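Local coordinates for protein prefoldin beta subunit 2 (PDB 3AEI) that probably serves as a beta-type subunit of prefoldin, the coiled-coil co-chaperone that captures unfolded proteins and passes them to group II chaperonin, at residues Y7-E12 / M88-K93; Q21-K26 / L71-E76. One frame throughout, in Å; residues are numbered along the deposited sequence. Where two conformers were deposited one is given.

Contact 1 (Y7-E12 / M88-K93); sequences YELQLE and MEELSK
L9 and L91 face each other where the helical segments 7-12 and 88-93 run in nearly opposite senses, 160° between them, their axes 10.0 Å apart at closest approach. The CA atoms of L9 and L91 are the nearest pair across the segments, at 7.1 Å. Both leucines send CB toward the opposite helix, and CD2 of L91 rests against CB of L9 at 3.8 Å. A branched aliphatic chain suits this place, because it fills the gap between two helices without needing a polar partner. Beside it, the CD1 of L91 meets the CG of Q10 at 4.1 Å, the two side chains lying square across each other; glutamine offers its CG methylene to the seam while remaining exposed. On the other flank OE1 of E90 lies 3.6 Å from CD2 of L9. Glutamate suits this border because its chain, extended beyond CG (chi2 -174°), lies across the L9 methyls while OE1 takes a salt bridge from R5, on the same helix as L9. No hydrogen bond joins the two segments directly: cohesion here comes from apolar packing, with the E90-R5 ion pair adding a charged tie between the helices along its border.

Contact 2 (Q21-K26 / L71-E76); sequences QSLELK and LVYKRE
The ring of Y73 packs against L23 in the antiparallel coiled coil of a prefoldin subunit, in which helix 2-37 lies against helix 59-93; here the short segments approach to 9.5 Å between axes, with 152° between their directions. L23 and Y73 contribute most of the buried surface. The CD2 of L23 sits 3.8 Å from CD1 of Y73, and its other methyl, CD1, reaches CB of E76 at 3.6 Å. Leucine suits the place because its fork serves two residues one helical turn apart, and I77 and L80 of helix 59-93 extend this packing. In Y73, CG lies anti to the carbonyl carbon (chi1 -65°), which sends the ring across to helix 2-37. Tyrosine suits this position because its long, flat ring packs on L23, M27 and L30 while its OH end lies at the border beside K26. Replacing Y73 by alanine would probably strip the ring from L23 CD2, M27, L30 and the K26 methylenes and open a gap between the helices.

Mixed contacts line the border. E76 suits this edge: its CB packs on leucine, while its extended chain brings OE1 to 3.8 Å from CD1 of L23. Lysine does likewise at position 26, where its methylenes pass square across the tyrosine before the chain bends at its last torsion (chi4 79°) and leads the amine away from segment 71-76. K26 also packs on S51 of the second subunit, another copy of this protein. Over one face of the Y73 ring lies the carbonyl O of L23, nearer the ring's margin than its middle, and the phenol OH of Y73 stands 3.3 Å from CD of K26.

Contacts 1 and 2 join the same two helices, 2-37 and 59-93, at levels 23 Å apart between centres; their nearest atoms are about 10 Å apart, so they do not touch. Because the helices are antiparallel, moving inward along both from the chain ends leads from contact 1 to contact 2, and then on toward the strands 46-50 and 53-57. Contact 1 lies near the open end of the coiled coil, its centre about 23 Å from the chain centre, whereas that of contact 2 is about 2 Å from it. The distal ends of prefoldin coiled coils are generally associated with client and chaperonin binding, so contact 1 probably lies closer to that working end.

Contact 1 (Y7-E12 / M88-K93)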
loop_
_atom_site.group_PDB
_atom_site.type_symbol
_atom_site.label_atom_id
_atom_site.label_comp_id
_atom_site.label_asym_id
_atom_site.label_seq_id
_atom_site.Cartn_x
_atom_site.Cartn_y
_atom_site.Cartn_z
ATOM N N TYR A 7 -1.803 3.243 30.708
ATOM C CA TYR A 7 -2.321 3.555 29.368
ATOM C C TYR A 7 -1.172 3.907 28.432
ATOM O O TYR A 7 -1.139 3.492 27.275
ATOM C CB TYR A 7 -3.305 4.721 29.436
ATOM C CG TYR A 7 -3.795 5.167 28.082
ATOM C CD1 TYR A 7 -4.764 4.445 27.394
ATOM C CD2 TYR A 7 -3.315 6.340 27.519
ATOM C CE1 TYR A 7 -5.250 4.893 26.179
ATOM C CE2 TYR A 7 -3.787 6.792 26.317
ATOM C CZ TYR A 7 -4.750 6.074 25.650
ATOM O OH TYR A 7 -5.208 6.558 24.451
ATOM N N GLU A 8 -0.221 4.678 28.934
ATOM C CA GLU A 8 0.924 5.065 28.118
ATOM C C GLU A 8 1.839 3.886 27.809
ATOM O O GLU A 8 2.476 3.852 26.755
ATOM C CB GLU A 8 1.684 6.197 28.793
ATOM C CG GLU A 8 0.810 7.431 28.928
ATOM C CD GLU A 8 1.556 8.620 29.458
ATOM O OE1 GLU A 8 0.913 9.664 29.690
ATOM O OE2 GLU A 8 2.784 8.508 29.639
ATOM N N LEU A 9 1.918 2.916 28.714
ATOM C CA LEU A 9 2.721 1.734 28.427
ATOM C C LEU A 9 1.955 0.919 27.388
ATOM O O LEU A 9 2.552 0.340 26.480
ATOM C CB LEU A 9 2.980 0.903 29.679
ATOM C CG LEU A 9 4.009 1.466 30.669
ATOM C CD1 LEU A 9 3.919 0.741 32.007
ATOM C CD2 LEU A 9 5.398 1.342 30.105
ATOM N N GLN A 10 0.640 0.883 27.507
ATOM C CA GLN A 10 -0.176 0.154 26.560
ATOM C C GLN A 10 -0.111 0.757 25.168
ATOM O O GLN A 10 -0.128 0.027 24.172
ATOM C CB GLN A 10 -1.627 0.115 27.045
ATOM C CG GLN A 10 -1.781 -0.695 28.280
ATOM C CD GLN A 10 -3.151 -0.487 28.922
ATOM O OE1 GLN A 10 -3.812 0.531 28.688
ATOM N NE2 GLN A 10 -3.573 -1.446 29.742
ATOM N N LEU A 11 -0.047 2.088 25.109
ATOM C CA LEU A 11 0.033 2.776 23.822
ATOM C C LEU A 11 1.363 2.412 23.147
ATOM O O LEU A 11 1.404 2.151 21.948
ATOM C CB LEU A 11 -0.001 4.281 24.029
ATOM C CG LEU A 11 -0.828 5.136 23.071
ATOM C CD1 LEU A 11 -0.101 6.469 22.912
ATOM C CD2 LEU A 11 -1.011 4.458 21.710
ATOM N N GLU A 12 2.435 2.394 23.928
ATOM C CA GLU A 12 3.753 2.070 23.396
ATOM C C GLU A 12 3.803 0.624 22.942
ATOM O O GLU A 12 4.341 0.311 21.873
ATOM C CB GLU A 12 4.826 2.305 24.455
ATOM C CG GLU A 12 6.224 2.199 23.890
ATOM C CD GLU A 12 7.292 2.329 24.948
ATOM O OE1 GLU A 12 6.942 2.643 26.108
ATOM O OE2 GLU A 12 8.482 2.114 24.616
ATOM N N MET A 88 5.489 -5.510 28.939
ATOM C CA MET A 88 4.503 -6.395 29.538
ATOM C C MET A 88 4.847 -6.641 31.007
ATOM O O MET A 88 3.955 -6.774 31.849
ATOM C CB MET A 88 4.419 -7.709 28.754
ATOM C CG MET A 88 3.846 -7.502 27.371
ATOM S SD MET A 88 3.658 -9.019 26.433
ATOM C CE MET A 88 5.304 -9.285 25.887
ATOM N N GLU A 89 6.136 -6.678 31.318
ATOM C CA GLU A 89 6.560 -6.891 32.693
ATOM C C GLU A 89 6.224 -5.668 33.545
ATOM O O GLU A 89 5.791 -5.808 34.690
ATOM C CB GLU A 89 8.062 -7.180 32.757
ATOM C CG GLU A 89 8.497 -8.382 31.935
ATOM C CD GLU A 89 9.991 -8.661 32.040
ATOM O OE1 GLU A 89 10.773 -7.686 32.119
ATOM O OE2 GLU A 89 10.383 -9.854 32.027
ATOM N N GLU A 90 6.421 -4.472 33.001
ATOM C CA GLU A 90 6.104 -3.266 33.767
ATOM C C GLU A 90 4.612 -3.261 34.048
ATOM O O GLU A 90 4.174 -2.996 35.167
ATOM C CB GLU A 90 6.451 -1.995 33.001
ATOM C CG GLU A 90 7.918 -1.669 32.890
ATOM C CD GLU A 90 8.153 -0.314 32.233
ATOM O OE1 GLU A 90 7.681 0.708 32.779
ATOM O OE2 GLU A 90 8.805 -0.272 31.170
ATOM N N LEU A 91 3.830 -3.544 33.016
ATOM C CA LEU A 91 2.387 -3.568 33.163
ATOM C C LEU A 91 1.991 -4.561 34.247
ATOM O O LEU A 91 1.041 -4.327 34.987
ATOM C CB LEU A 91 1.715 -3.938 31.834
ATOM C CG LEU A 91 1.682 -2.757 30.852
ATOM C CD1 LEU A 91 1.246 -3.196 29.468
ATOM C CD2 LEU A 91 0.746 -1.705 31.387
ATOM N N SER A 92 2.738 -5.657 34.355
ATOM C CA SER A 92 2.431 -6.676 35.354
ATOM C C SER A 92 2.755 -6.194 36.772
ATOM O O SER A 92 2.002 -6.461 37.711
ATOM C CB SER A 92 3.201 -7.961 35.033
ATOM O OG SER A 92 2.437 -9.092 35.397
ATOM N N LYS A 93 3.866 -5.479 36.926
ATOM C CA LYS A 93 4.268 -4.954 38.229
ATOM C C LYS A 93 3.315 -3.882 38.772
ATOM O O LYS A 93 3.285 -3.631 39.975
ATOM C CB LYS A 93 5.682 -4.369 38.149
ATOM C CG LYS A 93 6.761 -5.388 37.839
ATOM C CD LYS A 93 8.103 -4.722 37.543
ATOM C CE LYS A 93 9.166 -5.749 37.154
ATOM N NZ LYS A 93 10.442 -5.105 36.734
#

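Contact 2 (Q21-K26 / L71-E76)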
loop_
_atom_site.group_PDB
_atom_site.type_symbol
_atom_site.label_atom_id
_atom_site.label_comp_id
_atom_site.label_asym_id
_atom_site.label_seq_id
_atom_site.Cartn_x
_atom_site.Cartn_y
_atom_site.Cartn_z
ATOM N N GLN A 21 4.434 -6.983 13.908
ATOM C CA GLN A 21 3.546 -7.859 13.135
ATOM C C GLN A 21 3.687 -7.626 11.633
ATOM O O GLN A 21 3.494 -8.546 10.828
ATOM C CB GLN A 21 2.107 -7.623 13.568
ATOM C CG GLN A 21 1.872 -8.165 14.966
ATOM C CD GLN A 21 0.618 -7.617 15.616
ATOM O OE1 GLN A 21 0.068 -6.591 15.189
ATOM N NE2 GLN A 21 0.186 -8.261 16.693
ATOM N N SER A 22 3.996 -6.383 11.266
ATOM C CA SER A 22 4.128 -6.075 9.850
ATOM C C SER A 22 5.381 -6.788 9.340
ATOM O O SER A 22 5.393 -7.349 8.249
ATOM C CB SER A 22 4.247 -4.558 9.653
ATOM O OG SER A 22 4.560 -4.261 8.298
ATOM N N LEU A 23 6.435 -6.779 10.144
ATOM C CA LEU A 23 7.671 -7.439 9.734
ATOM C C LEU A 23 7.502 -8.949 9.687
ATOM O O LEU A 23 7.995 -9.596 8.758
ATOM C CB LEU A 23 8.808 -7.087 10.711
ATOM C CG LEU A 23 9.156 -5.628 10.836
ATOM C CD1 LEU A 23 10.271 -5.514 11.876
ATOM C CD2 LEU A 23 9.610 -5.072 9.487
ATOM N N GLU A 24 6.793 -9.545 10.658
ATOM C CA GLU A 24 6.625 -10.992 10.623
ATOM C C GLU A 24 5.830 -11.405 9.372
ATOM O O GLU A 24 6.087 -12.467 8.781
ATOM C CB GLU A 24 5.900 -11.488 11.883
ATOM C CG GLU A 24 6.705 -11.271 13.113
ATOM C CD GLU A 24 6.052 -11.805 14.376
ATOM O OE1 GLU A 24 4.841 -11.554 14.551
ATOM O OE2 GLU A 24 6.763 -12.456 15.188
ATOM N N LEU A 25 4.852 -10.579 8.968
ATOM C CA LEU A 25 4.076 -10.928 7.789
ATOM C C LEU A 25 4.969 -11.009 6.542
ATOM O O LEU A 25 4.886 -11.953 5.755
ATOM C CB LEU A 25 2.926 -9.912 7.541
ATOM C CG LEU A 25 2.203 -10.087 6.191
ATOM C CD1 LEU A 25 1.475 -11.432 6.103
ATOM C CD2 LEU A 25 1.246 -8.938 6.028
ATOM N N LYS A 26 5.809 -10.006 6.381
ATOM C CA LYS A 26 6.674 -9.967 5.212
ATOM C C LYS A 26 7.648 -11.115 5.315
ATOM O O LYS A 26 7.944 -11.771 4.327
ATOM C CB LYS A 26 7.422 -8.640 5.144
ATOM C CG LYS A 26 6.542 -7.434 4.862
ATOM C CD LYS A 26 7.451 -6.208 4.827
ATOM C CE LYS A 26 6.655 -4.930 4.734
ATOM N NZ LYS A 26 6.092 -4.544 6.056
ATOM N N LEU A 71 17.057 -12.427 7.640
ATOM C CA LEU A 71 18.001 -12.065 8.692
ATOM C C LEU A 71 17.716 -10.684 9.253
ATOM O O LEU A 71 17.709 -10.476 10.467
ATOM C CB LEU A 71 19.415 -12.128 8.122
ATOM C CG LEU A 71 20.597 -12.109 9.075
ATOM C CD1 LEU A 71 20.349 -13.052 10.254
ATOM C CD2 LEU A 71 21.825 -12.504 8.285
ATOM N N VAL A 72 17.463 -9.733 8.362
ATOM C CA VAL A 72 17.162 -8.374 8.760
ATOM C C VAL A 72 15.840 -8.408 9.533
ATOM O O VAL A 72 15.723 -7.813 10.595
ATOM C CB VAL A 72 17.028 -7.443 7.517
ATOM C CG1 VAL A 72 16.428 -6.096 7.897
ATOM C CG2 VAL A 72 18.406 -7.222 6.888
ATOM N N TYR A 73 14.837 -9.117 9.018
ATOM C CA TYR A 73 13.566 -9.116 9.748
ATOM C C TYR A 73 13.665 -9.852 11.091
ATOM O O TYR A 73 13.161 -9.364 12.098
ATOM C CB TYR A 73 12.429 -9.718 8.908
ATOM C CG TYR A 73 12.055 -8.934 7.670
ATOM C CD1 TYR A 73 11.872 -7.562 7.726
ATOM C CD2 TYR A 73 11.797 -9.585 6.463
ATOM C CE1 TYR A 73 11.427 -6.847 6.617
ATOM C CE2 TYR A 73 11.356 -8.876 5.344
ATOM C CZ TYR A 73 11.169 -7.514 5.435
ATOM O OH TYR A 73 10.684 -6.806 4.361
ATOM N N LYS A 74 14.307 -11.010 11.117
ATOM C CA LYS A 74 14.432 -11.753 12.372
ATOM C C LYS A 74 15.063 -10.882 13.455
ATOM O O LYS A 74 14.606 -10.872 14.590
ATOM C CB LYS A 74 15.271 -13.011 12.194
ATOM C CG LYS A 74 14.473 -14.234 11.806
ATOM C CD LYS A 74 15.324 -15.487 11.847
ATOM C CE LYS A 74 16.045 -15.599 13.179
ATOM N NZ LYS A 74 16.677 -16.931 13.380
ATOM N N ARG A 75 16.118 -10.157 13.091
ATOM C CA ARG A 75 16.815 -9.280 14.021
ATOM C C ARG A 75 15.915 -8.148 14.521
ATOM O O ARG A 75 15.859 -7.858 15.715
ATOM C CB ARG A 75 18.055 -8.696 13.339
ATOM C CG ARG A 75 18.915 -7.810 14.228
ATOM C CD ARG A 75 20.190 -7.412 13.502
ATOM N NE ARG A 75 20.936 -8.579 13.034
ATOM C CZ ARG A 75 21.472 -9.494 13.833
ATOM N NH1 ARG A 75 22.127 -10.520 13.316
ATOM N NH2 ARG A 75 21.359 -9.382 15.150
ATOM N N GLU A 76 15.216 -7.497 13.598
ATOM C CA GLU A 76 14.336 -6.397 13.968
ATOM C C GLU A 76 13.192 -6.908 14.848
ATOM O O GLU A 76 12.837 -6.259 15.838
ATOM C CB GLU A 76 13.813 -5.706 12.705
ATOM C CG GLU A 76 14.907 -4.957 11.982
ATOM C CD GLU A 76 14.511 -4.440 10.612
ATOM O OE1 GLU A 76 13.563 -4.991 10.003
ATOM O OE2 GLU A 76 15.177 -3.488 10.141
#